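PDB 7D1B: leucine aminopeptidase from Fimbriiglobus ruber, which probably acts as a zinc-dependent glutaminyl cyclase of the M28 peptidase family, closing N-terminal glutamine residues of peptides into pyroglutamate. Local coordinates for residues K45-D50 with W333-K338; E86-K91 with E165-M170; S152-T157 with F303-W308; G178-L183 with Y224-A229. All blocks are in the same frame, centred on the assembly; numbering follows the deposited sequence.

Contact 1 (K45-D50 with W333-K338)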
# COMPACT_ATOMS: atom_id res chain seq x y z
N LYS A 45 -10.05 19.29 -4.37
CA LYS A 45 -10.39 19.62 -2.99
C LYS A 45 -9.97 18.49 -2.07
O LYS A 45 -9.76 17.36 -2.50
CB LYS A 45 -11.90 19.85 -2.84
CG LYS A 45 -12.76 18.65 -3.26
CD LYS A 45 -14.25 18.96 -3.20
CE LYS A 45 -14.75 19.15 -1.76
NZ LYS A 45 -14.75 17.87 -1.00
N THR A 46 -9.87 18.80 -0.78
CA THR A 46 -9.81 17.76 0.24
C THR A 46 -11.21 17.21 0.50
O THR A 46 -12.22 17.77 0.05
CB THR A 46 -9.23 18.30 1.54
OG1 THR A 46 -10.08 19.35 2.02
CG2 THR A 46 -7.80 18.84 1.31
N PHE A 47 -11.27 16.06 1.15
CA PHE A 47 -12.51 15.39 1.50
C PHE A 47 -12.57 15.18 3.00
O PHE A 47 -11.54 15.22 3.68
CB PHE A 47 -12.61 14.05 0.73
CG PHE A 47 -13.04 14.25 -0.68
CD1 PHE A 47 -12.14 14.74 -1.62
CD2 PHE A 47 -14.35 14.03 -1.05
CE1 PHE A 47 -12.57 15.01 -2.93
CE2 PHE A 47 -14.77 14.27 -2.35
CZ PHE A 47 -13.88 14.78 -3.28
N PRO A 48 -13.78 14.97 3.57
CA PRO A 48 -13.94 14.90 5.04
C PRO A 48 -13.55 13.53 5.58
O PRO A 48 -14.34 12.82 6.20
CB PRO A 48 -15.42 15.23 5.22
CG PRO A 48 -16.05 14.65 3.97
CD PRO A 48 -15.08 15.01 2.87
N LEU A 49 -12.30 13.15 5.35
CA LEU A 49 -11.80 11.88 5.84
C LEU A 49 -11.84 11.88 7.36
O LEU A 49 -11.54 12.89 8.01
CB LEU A 49 -10.36 11.67 5.34
CG LEU A 49 -10.11 11.83 3.83
CD1 LEU A 49 -8.69 11.36 3.52
CD2 LEU A 49 -11.10 11.14 2.93
N ASP A 50 -12.22 10.75 7.94
CA ASP A 50 -12.46 10.67 9.37
C ASP A 50 -11.25 10.02 10.03
O ASP A 50 -11.02 8.81 9.84
CB ASP A 50 -13.73 9.86 9.60
CG ASP A 50 -14.12 9.78 11.05
OD1 ASP A 50 -13.25 9.80 11.93
OD2 ASP A 50 -15.33 9.65 11.30
N TRP A 333 -4.07 14.08 -5.91
CA TRP A 333 -3.37 13.50 -7.06
C TRP A 333 -4.36 12.94 -8.08
O TRP A 333 -4.24 13.19 -9.28
CB TRP A 333 -2.42 12.42 -6.53
CG TRP A 333 -1.75 11.57 -7.58
CD1 TRP A 333 -0.96 11.99 -8.62
CD2 TRP A 333 -1.80 10.14 -7.66
NE1 TRP A 333 -0.52 10.90 -9.35
CE2 TRP A 333 -1.02 9.76 -8.77
CE3 TRP A 333 -2.45 9.15 -6.91
CZ2 TRP A 333 -0.83 8.42 -9.13
CZ3 TRP A 333 -2.27 7.81 -7.26
CH2 TRP A 333 -1.47 7.46 -8.37
N ILE A 334 -5.36 12.20 -7.60
CA ILE A 334 -6.38 11.66 -8.49
C ILE A 334 -7.12 12.78 -9.22
O ILE A 334 -7.30 12.73 -10.44
CB ILE A 334 -7.34 10.75 -7.70
CG1 ILE A 334 -6.63 9.46 -7.32
CG2 ILE A 334 -8.62 10.47 -8.48
CD1 ILE A 334 -7.27 8.73 -6.11
N GLN A 335 -7.55 13.80 -8.48
CA GLN A 335 -8.40 14.83 -9.06
C GLN A 335 -7.67 15.70 -10.06
O GLN A 335 -8.31 16.23 -10.97
CB GLN A 335 -8.96 15.73 -7.96
CG GLN A 335 -10.01 15.08 -7.09
CD GLN A 335 -10.26 15.93 -5.88
OE1 GLN A 335 -11.01 16.91 -5.92
NE2 GLN A 335 -9.57 15.60 -4.79
N ILE A 336 -6.35 15.90 -9.91
CA ILE A 336 -5.64 16.80 -10.82
C ILE A 336 -5.31 16.17 -12.16
O ILE A 336 -4.87 16.88 -13.07
CB ILE A 336 -4.40 17.47 -10.19
CG1 ILE A 336 -3.30 16.43 -9.94
CG2 ILE A 336 -4.77 18.26 -8.94
CD1 ILE A 336 -2.01 17.04 -9.43
N GLN A 337 -5.49 14.86 -12.31
CA GLN A 337 -5.20 14.24 -13.60
C GLN A 337 -6.12 14.79 -14.68
O GLN A 337 -7.33 14.91 -14.48
CB GLN A 337 -5.37 12.71 -13.54
CG GLN A 337 -4.52 12.03 -12.47
CD GLN A 337 -3.05 12.38 -12.60
OE1 GLN A 337 -2.43 12.11 -13.64
NE2 GLN A 337 -2.48 12.99 -11.57
N LYS A 338 -5.55 15.07 -15.84
CA LYS A 338 -6.32 15.53 -16.99
C LYS A 338 -7.01 14.34 -17.64
O LYS A 338 -6.61 13.18 -17.46
CB LYS A 338 -5.40 16.19 -17.99
CG LYS A 338 -4.88 17.54 -17.55
CD LYS A 338 -3.86 18.07 -18.57
CE LYS A 338 -2.45 17.55 -18.28
NZ LYS A 338 -2.20 16.16 -18.80
OXT LYS A 338 -8.00 14.50 -18.35

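Contact 2 (E86-K91 with E165-M170)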
# COMPACT_ATOMS: atom_id res chain seq x y z
N GLU A 86 -17.19 -3.53 -1.61
CA GLU A 86 -18.40 -3.72 -2.42
C GLU A 86 -19.56 -2.91 -1.86
O GLU A 86 -20.36 -2.35 -2.62
CB GLU A 86 -18.77 -5.20 -2.47
CG GLU A 86 -17.85 -6.02 -3.37
CD GLU A 86 -18.21 -7.49 -3.44
OE1 GLU A 86 -18.94 -8.00 -2.56
OE2 GLU A 86 -17.77 -8.14 -4.41
N GLY A 87 -19.66 -2.83 -0.53
CA GLY A 87 -20.75 -2.09 0.07
C GLY A 87 -20.66 -0.61 -0.19
O GLY A 87 -21.66 0.09 0.01
N LEU A 88 -19.50 -0.12 -0.60
CA LEU A 88 -19.31 1.30 -0.89
C LEU A 88 -19.21 1.59 -2.38
O LEU A 88 -18.98 2.74 -2.77
CB LEU A 88 -18.12 1.84 -0.09
CG LEU A 88 -18.44 1.90 1.41
CD1 LEU A 88 -17.18 2.03 2.24
CD2 LEU A 88 -19.39 3.06 1.70
N GLY A 89 -19.42 0.58 -3.23
CA GLY A 89 -19.56 0.78 -4.66
C GLY A 89 -18.43 0.26 -5.51
O GLY A 89 -18.52 0.38 -6.73
N ALA A 90 -17.37 -0.31 -4.94
CA ALA A 90 -16.27 -0.78 -5.77
C ALA A 90 -16.58 -2.15 -6.35
O ALA A 90 -17.30 -2.96 -5.74
CB ALA A 90 -15.00 -0.91 -4.93
N LYS A 91 -16.01 -2.44 -7.52
CA LYS A 91 -15.99 -3.80 -8.02
C LYS A 91 -14.74 -4.49 -7.50
O LYS A 91 -13.64 -3.97 -7.67
CB LYS A 91 -15.97 -3.80 -9.55
CG LYS A 91 -15.95 -5.20 -10.11
CD LYS A 91 -16.40 -5.20 -11.55
CE LYS A 91 -16.59 -6.61 -12.07
NZ LYS A 91 -15.30 -7.33 -12.20
N GLU A 165 -10.98 3.64 4.64
CA GLU A 165 -11.50 4.99 4.87
C GLU A 165 -11.83 5.69 3.55
O GLU A 165 -12.91 6.26 3.39
CB GLU A 165 -10.52 5.82 5.70
CG GLU A 165 -10.95 7.30 5.82
CD GLU A 165 -12.31 7.49 6.48
OE1 GLU A 165 -12.73 6.59 7.24
OE2 GLU A 165 -12.94 8.56 6.24
N LEU A 166 -10.90 5.65 2.59
CA LEU A 166 -11.11 6.33 1.32
C LEU A 166 -12.35 5.81 0.62
O LEU A 166 -13.03 6.57 -0.08
CB LEU A 166 -9.89 6.14 0.41
CG LEU A 166 -8.63 6.91 0.79
CD1 LEU A 166 -7.48 6.48 -0.11
CD2 LEU A 166 -8.85 8.40 0.69
N ALA A 167 -12.65 4.52 0.78
CA ALA A 167 -13.81 3.95 0.11
C ALA A 167 -15.12 4.66 0.47
O ALA A 167 -16.05 4.63 -0.33
CB ALA A 167 -13.91 2.46 0.44
N HIS A 168 -15.22 5.25 1.67
CA HIS A 168 -16.44 6.00 2.00
C HIS A 168 -16.66 7.19 1.08
O HIS A 168 -17.80 7.64 0.93
CB HIS A 168 -16.39 6.49 3.45
CG HIS A 168 -16.52 5.39 4.45
ND1 HIS A 168 -17.74 4.86 4.80
CD2 HIS A 168 -15.59 4.72 5.17
CE1 HIS A 168 -17.56 3.91 5.70
NE2 HIS A 168 -16.26 3.80 5.94
N HIS A 169 -15.58 7.70 0.47
CA HIS A 169 -15.62 8.95 -0.27
C HIS A 169 -15.54 8.76 -1.77
O HIS A 169 -15.93 9.68 -2.49
CB HIS A 169 -14.44 9.83 0.17
CG HIS A 169 -14.34 9.94 1.66
ND1 HIS A 169 -15.00 10.91 2.38
CD2 HIS A 169 -13.71 9.15 2.56
CE1 HIS A 169 -14.76 10.72 3.67
NE2 HIS A 169 -13.99 9.65 3.80
N MET A 170 -15.07 7.61 -2.25
CA MET A 170 -14.66 7.50 -3.66
C MET A 170 -15.79 7.80 -4.63
O MET A 170 -15.54 8.44 -5.65
CB MET A 170 -14.06 6.12 -3.95
CG MET A 170 -12.69 5.89 -3.35
SD MET A 170 -11.43 7.10 -3.83
CE MET A 170 -11.21 6.64 -5.54
O HOH W 1 -17.74 5.28 -2.33

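Contact 3 (S152-T157 with F303-W308). With ZN (zinc ion), chain B.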
# COMPACT_ATOMS: atom_id res chain seq x y z
N SER A 152 1.87 -5.84 12.89
CA SER A 152 2.21 -5.16 11.64
C SER A 152 1.30 -3.95 11.36
O SER A 152 0.89 -3.73 10.23
CB SER A 152 2.16 -6.16 10.48
OG SER A 152 2.85 -5.69 9.34
N ALA A 153 0.97 -3.15 12.39
CA ALA A 153 -0.07 -2.13 12.22
C ALA A 153 0.29 -1.10 11.15
O ALA A 153 -0.58 -0.70 10.36
CB ALA A 153 -0.33 -1.41 13.53
N ASN A 154 1.53 -0.63 11.12
CA ASN A 154 1.95 0.40 10.18
C ASN A 154 2.55 -0.18 8.90
O ASN A 154 3.14 0.55 8.12
CB ASN A 154 2.97 1.31 10.86
CG ASN A 154 3.19 2.63 10.12
OD1 ASN A 154 2.27 3.20 9.51
ND2 ASN A 154 4.42 3.15 10.20
N ASP A 155 2.41 -1.49 8.69
CA ASP A 155 3.19 -2.19 7.67
C ASP A 155 2.19 -3.05 6.90
O ASP A 155 1.84 -4.16 7.32
CB ASP A 155 4.27 -2.96 8.40
CG ASP A 155 5.24 -3.68 7.49
OD1 ASP A 155 5.00 -3.78 6.27
OD2 ASP A 155 6.28 -4.18 8.02
N GLY A 156 1.69 -2.51 5.79
CA GLY A 156 0.59 -3.10 5.05
C GLY A 156 -0.76 -2.75 5.64
O GLY A 156 -1.61 -2.18 4.95
N THR A 157 -0.95 -3.05 6.93
CA THR A 157 -2.27 -2.91 7.54
C THR A 157 -2.79 -1.50 7.38
O THR A 157 -3.95 -1.29 7.02
CB THR A 157 -2.20 -3.28 9.03
OG1 THR A 157 -1.48 -4.51 9.17
CG2 THR A 157 -3.59 -3.45 9.58
N PHE A 303 11.06 4.95 5.94
CA PHE A 303 11.73 3.70 6.26
C PHE A 303 12.44 3.75 7.59
O PHE A 303 12.96 2.73 8.04
CB PHE A 303 12.67 3.32 5.10
CG PHE A 303 13.10 1.86 5.07
CD1 PHE A 303 12.28 0.82 5.51
CD2 PHE A 303 14.36 1.54 4.58
CE1 PHE A 303 12.71 -0.51 5.45
CE2 PHE A 303 14.79 0.22 4.52
CZ PHE A 303 13.96 -0.80 4.95
N ASP A 304 12.47 4.91 8.25
CA ASP A 304 13.01 5.01 9.60
C ASP A 304 11.97 4.79 10.69
O ASP A 304 12.28 4.96 11.87
CB ASP A 304 13.74 6.35 9.79
CG ASP A 304 14.96 6.46 8.91
OD1 ASP A 304 15.68 5.44 8.75
OD2 ASP A 304 15.20 7.56 8.37
N TYR A 305 10.77 4.35 10.33
CA TYR A 305 9.76 4.01 11.33
C TYR A 305 10.38 3.20 12.45
O TYR A 305 10.98 2.14 12.22
CB TYR A 305 8.67 3.19 10.66
CG TYR A 305 7.60 2.66 11.58
CD1 TYR A 305 6.98 3.49 12.52
CD2 TYR A 305 7.18 1.33 11.50
CE1 TYR A 305 5.97 3.00 13.34
CE2 TYR A 305 6.18 0.84 12.31
CZ TYR A 305 5.57 1.68 13.22
OH TYR A 305 4.54 1.22 14.02
N LYS A 306 10.22 3.68 13.69
CA LYS A 306 10.99 3.12 14.79
C LYS A 306 10.49 1.76 15.24
O LYS A 306 11.24 1.05 15.91
CB LYS A 306 11.05 4.08 15.98
CG LYS A 306 9.76 4.29 16.69
CD LYS A 306 9.93 5.27 17.84
CE LYS A 306 10.29 6.66 17.33
NZ LYS A 306 10.21 7.68 18.43
N HIS A 307 9.26 1.37 14.91
CA HIS A 307 8.73 0.08 15.33
C HIS A 307 8.74 -0.95 14.21
O HIS A 307 8.06 -1.99 14.31
CB HIS A 307 7.36 0.25 15.97
CG HIS A 307 7.40 1.18 17.13
ND1 HIS A 307 7.90 0.79 18.35
CD2 HIS A 307 7.13 2.50 17.22
CE1 HIS A 307 7.88 1.83 19.17
NE2 HIS A 307 7.42 2.88 18.50
N TRP A 308 9.50 -0.69 13.15
CA TRP A 308 9.57 -1.59 12.00
C TRP A 308 9.98 -3.00 12.42
O TRP A 308 11.05 -3.20 13.01
CB TRP A 308 10.60 -1.01 11.05
CG TRP A 308 10.80 -1.81 9.79
CD1 TRP A 308 9.87 -2.10 8.83
CD2 TRP A 308 12.03 -2.40 9.35
NE1 TRP A 308 10.45 -2.82 7.82
CE2 TRP A 308 11.78 -3.02 8.11
CE3 TRP A 308 13.32 -2.45 9.89
CZ2 TRP A 308 12.77 -3.70 7.40
CZ3 TRP A 308 14.31 -3.13 9.18
CH2 TRP A 308 14.03 -3.74 7.95
ZN ZN B . 7.43 -5.24 6.84
O HOH W 2 8.42 -3.74 5.72

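Contact 4 (G178-L183 with Y224-A229). With GOL (glycerol), chain G.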
# COMPACT_ATOMS: atom_id res chain seq x y z
N GLY A 178 -9.45 6.19 -14.07
CA GLY A 178 -9.86 5.11 -13.19
C GLY A 178 -8.98 5.07 -11.96
O GLY A 178 -7.85 5.56 -11.98
N VAL A 179 -9.49 4.48 -10.88
CA VAL A 179 -8.67 4.28 -9.68
C VAL A 179 -8.86 2.85 -9.21
O VAL A 179 -9.98 2.45 -8.89
CB VAL A 179 -9.01 5.28 -8.56
CG1 VAL A 179 -8.13 5.01 -7.33
CG2 VAL A 179 -8.83 6.70 -9.03
N ASP A 180 -7.76 2.10 -9.14
CA ASP A 180 -7.77 0.74 -8.61
C ASP A 180 -7.01 0.73 -7.29
O ASP A 180 -5.84 1.14 -7.23
CB ASP A 180 -7.13 -0.24 -9.59
CG ASP A 180 -7.97 -0.41 -10.82
OD1 ASP A 180 -9.21 -0.30 -10.70
OD2 ASP A 180 -7.43 -0.62 -11.92
N PHE A 181 -7.69 0.29 -6.23
CA PHE A 181 -7.04 -0.02 -4.96
C PHE A 181 -6.53 -1.45 -5.10
O PHE A 181 -7.33 -2.37 -5.33
CB PHE A 181 -8.05 0.03 -3.82
CG PHE A 181 -8.56 1.41 -3.45
CD1 PHE A 181 -8.14 2.57 -4.10
CD2 PHE A 181 -9.48 1.53 -2.41
CE1 PHE A 181 -8.63 3.84 -3.70
CE2 PHE A 181 -9.96 2.78 -2.01
CZ PHE A 181 -9.54 3.92 -2.65
N VAL A 182 -5.23 -1.65 -4.99
CA VAL A 182 -4.64 -2.97 -5.18
C VAL A 182 -3.95 -3.38 -3.89
O VAL A 182 -3.07 -2.66 -3.39
CB VAL A 182 -3.67 -3.00 -6.38
CG1 VAL A 182 -3.09 -4.41 -6.55
CG2 VAL A 182 -4.38 -2.52 -7.66
N LEU A 183 -4.35 -4.53 -3.35
CA LEU A 183 -3.75 -5.11 -2.15
C LEU A 183 -2.93 -6.32 -2.57
O LEU A 183 -3.47 -7.31 -3.09
CB LEU A 183 -4.84 -5.49 -1.16
CG LEU A 183 -5.48 -4.22 -0.57
CD1 LEU A 183 -6.85 -4.54 -0.02
CD2 LEU A 183 -4.58 -3.63 0.48
N TYR A 224 -7.47 0.04 -21.40
CA TYR A 224 -6.92 1.11 -20.58
C TYR A 224 -5.43 0.86 -20.42
O TYR A 224 -4.92 -0.23 -20.72
CB TYR A 224 -7.58 1.17 -19.19
CG TYR A 224 -7.36 -0.10 -18.38
CD1 TYR A 224 -6.21 -0.27 -17.61
CD2 TYR A 224 -8.29 -1.13 -18.41
CE1 TYR A 224 -6.01 -1.44 -16.90
CE2 TYR A 224 -8.09 -2.30 -17.71
CZ TYR A 224 -6.96 -2.44 -16.95
OH TYR A 224 -6.77 -3.61 -16.25
N ARG A 225 -4.73 1.86 -19.91
CA ARG A 225 -3.35 1.70 -19.46
C ARG A 225 -3.23 2.29 -18.06
O ARG A 225 -3.92 3.25 -17.72
CB ARG A 225 -2.36 2.41 -20.37
CG ARG A 225 -2.31 1.86 -21.77
CD ARG A 225 -1.73 0.44 -21.79
NE ARG A 225 -1.57 -0.09 -23.15
CZ ARG A 225 -2.53 -0.72 -23.82
NH1 ARG A 225 -3.71 -0.91 -23.26
NH2 ARG A 225 -2.29 -1.17 -25.05
N TYR A 226 -2.33 1.72 -17.25
CA TYR A 226 -2.00 2.28 -15.95
C TYR A 226 -0.97 3.38 -16.14
O TYR A 226 0.13 3.13 -16.66
CB TYR A 226 -1.45 1.20 -15.02
CG TYR A 226 -2.50 0.30 -14.43
CD1 TYR A 226 -3.54 0.85 -13.66
CD2 TYR A 226 -2.44 -1.08 -14.57
CE1 TYR A 226 -4.52 0.04 -13.10
CE2 TYR A 226 -3.40 -1.90 -13.99
CZ TYR A 226 -4.43 -1.33 -13.25
OH TYR A 226 -5.39 -2.14 -12.68
N THR A 227 -1.29 4.59 -15.71
CA THR A 227 -0.41 5.73 -15.91
C THR A 227 0.37 6.11 -14.66
O THR A 227 1.28 6.95 -14.75
CB THR A 227 -1.19 6.92 -16.44
OG1 THR A 227 -2.26 7.18 -15.54
CG2 THR A 227 -1.76 6.62 -17.84
N GLY A 228 0.07 5.51 -13.51
CA GLY A 228 0.81 5.82 -12.31
C GLY A 228 0.29 4.98 -11.17
O GLY A 228 -0.87 4.54 -11.16
N ALA A 229 1.16 4.80 -10.17
CA ALA A 229 0.83 4.02 -8.98
C ALA A 229 1.50 4.64 -7.77
O ALA A 229 2.66 5.05 -7.84
CB ALA A 229 1.30 2.58 -9.12
C1 GOL G . -10.19 -4.16 -12.80
O1 GOL G . -9.24 -4.97 -13.41
C2 GOL G . -10.18 -2.81 -13.55
O2 GOL G . -8.97 -2.55 -14.15
C3 GOL G . -11.31 -2.93 -14.58
O3 GOL G . -11.31 -1.75 -15.31

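Contact 1 (K45-D50 with W333-K338)
Lys45 gives both its backbone N and its backbone O to the side-chain amide of Gln335, a bidentate pairing by which the loop leading into helix 51-63 is fastened to the end of the last helix, 320-336, of this M28-type alpha/beta fold. The two bonds differ in quality. Gln335 NE2 donates to Lys45 O over 2.9 Å, almost straight at 175° and in the carbonyl plane, whereas Lys45 N reaches Gln335 OE1 at 3.0 Å from above the plane of that carbonyl. With CG anti to the carbonyl carbon (chi1 -72°) and the chain extended beyond it, Gln335 carries its amide out to the loop; Leu331 O, one turn back in the helix, also accepts from NE2. The Lys45 side chain leaves in another direction and bends back at chi3 and chi4. Its NZ thereby donates to Thr46 O at 2.7 Å and sits 3.7 Å above the centre of one face of the Phe47 ring. Phe47 in turn presents an edge to Gln335: CE1 lies 3.6 Å from NE2, with ring and amide planes 73° apart, so the amide is met at the rim and not stacked. The backbone N of Phe47 is held by Asn328 OD1 of the same helix, and its ring packs on Leu331. At Pro48 the chain makes an inverse gamma turn, closed by a weak bond from Leu49 N to Phe47 O. Leu49 then leans on Val324 and Asn328, and Asp50 N-caps helix 51-63, its OD1 accepting from Arg53 N.

Contact 2 (E86-K91 with E165-M170)
Leu88 sets its CD1 methyl over the centre of one face of the His168 imidazole, 3.9 Å from the ring centroid and 11° off the normal, a CH-pi contact. Its second methyl, CD2, comes alongside the same ring at ND1, also 3.9 Å away, while CD1 touches the CB of Ala167 at 3.8 Å. CD1 thus bridges Ala167 and the imidazole face, whereas CD2 meets His168 alone. The ring is turned to receive them: CG of His168 stands anti to the carbonyl carbon (chi1 -70°), and NE2 is hydrogen-bonded to Tyr57 OH, while the His84 ring meets it at a steep angle. Leu88 sits where helix 72-87 ends in a Schellman motif with Gly89 as the C-prime residue, and its partners lie in the C-terminal part of helix 153-167. An alanine at Leu88 removes both methyls and would probably uncover this imidazole face and open a gap beside the Ala167 methyl. Closest of all is Leu88 CB, 3.5 Å from Ala167 O. No direct hydrogen bond crosses the interface. Instead a water donates both its protons, to Leu88 O at 2.9 Å and to Ala167 O at 2.7 Å. The side chains therefore meet by apolar and CH-pi packing, and the polar link is left to one water that donates to two carbonyl oxygens, which do not bond to each other.

Contact 3 (S152-T157 with F303-W308)
Asn154 runs across one face of the Tyr305 ring. CB stands near the phenol end, 3.5 Å from both CZ and OH of Tyr305; CG follows, set farther from the ring; and ND2, at the tip, lies over the centre of the ring, 3.2 Å above its plane. The amide is tilted 75° against the ring and stands edge-on, CB and ND2 against the face and OD1 directed away from it. CG anti to the backbone N (chi1 -164°) aims the group this way, and two loop residues hold its polar ends: Ala236 N is bonded to OD1, His237 ND1 to ND2. The opposite face of Tyr305 is covered by His307 N, part of the type I turn from Tyr305 to Trp308, which leaves the ring sandwiched. Its OH is tied to Asp313 OD1, which also accepts from the backbone N of Asn154. This packing stands next to the zinc site of the M28 fold, where a single zinc bound by Asp155, Glu188 and His309 matches the metal centre known from glutaminyl cyclases. Asp155 binds the zinc through OD2 at 2.0 Å, and its OD1 is hydrogen-bonded to His130 NE2, a second-shell residue that fixes the turn of the carboxylate. Asp155 OD2 also comes within 4.2 Å of Trp308 CD1. A zinc-bound water, 2.1 Å from the metal, accepts from Trp308 NE1 at 3.1 Å and lies in plane at the edge of the indole. Ser152 OG donates to Asp155 O at 2.7 Å, in the carbonyl plane and on a lone pair.

Contact 4 (G178-L183 with Y224-A229)
Tyr226 and Asp180 meet through a single strong bond, Tyr226 OH donating to Asp180 OD2 over 2.7 Å. The carboxylate oxygen is approached on its anti side, 28° out of the carboxylate plane. OD2 lies at the edge of the phenol ring, near its plane and 3.2 Å from Tyr226 CE1, and the carboxylate plane is turned 80° from that of the ring. With CG anti to the carbonyl carbon (chi1 -78°), the tyrosine side chain is swung towards the aspartate, although its CB does not point straight at the other strand. The two residues are not on adjacent strands. In the mixed sheet of this alpha/beta fold, strand 123-130 runs between 178-184 and 225-232, all three parallel, and the pair reaches across it; the backbone of Asp180 is bonded to Leu125 and Val127, and Tyr226 packs on Ile126. Arg124 of that middle strand makes a salt bridge to Asp180 OD1, which Ser116 OG also bonds, and its charge would probably help keep the carboxylate ionised. An alanine in place of Asp180 takes away both oxygens and is likely to leave Tyr226 OH and the guanidinium of Arg124 without their mates. Over one face of Tyr226, offset toward the rim, comes Tyr224 CE1, 3.9 Å above the plane. A glycerol, probably from the crystallisation liquor, bridges the two segments weakly, its O2 lying 3.3 Å from Asp180 OD2 and 3.2 Å from Tyr224 OH.

From the N terminus, residues 45-50 open contact 1, which ties the entry loop to helix 320-336 and so encloses the other three. Residues 86-91 come next; contact 2 closes at 165-170, joining the C-terminal parts of helices 72-87 and 153-167. Before that, 152-157 has opened contact 3, so contacts 2 and 3 cross; contact 3 links the N-terminal part of helix 153-167 to the loop after strand 297-300. Contact 4, between two strands of the sheet, 178-184 and 225-232, lies wholly within its span. Contacts 1 and 2 touch through Asp50 N and Glu165 OE2, 2.9 Å apart; contact 4 packs against both, leaving the zinc-side contact 3 apart from them.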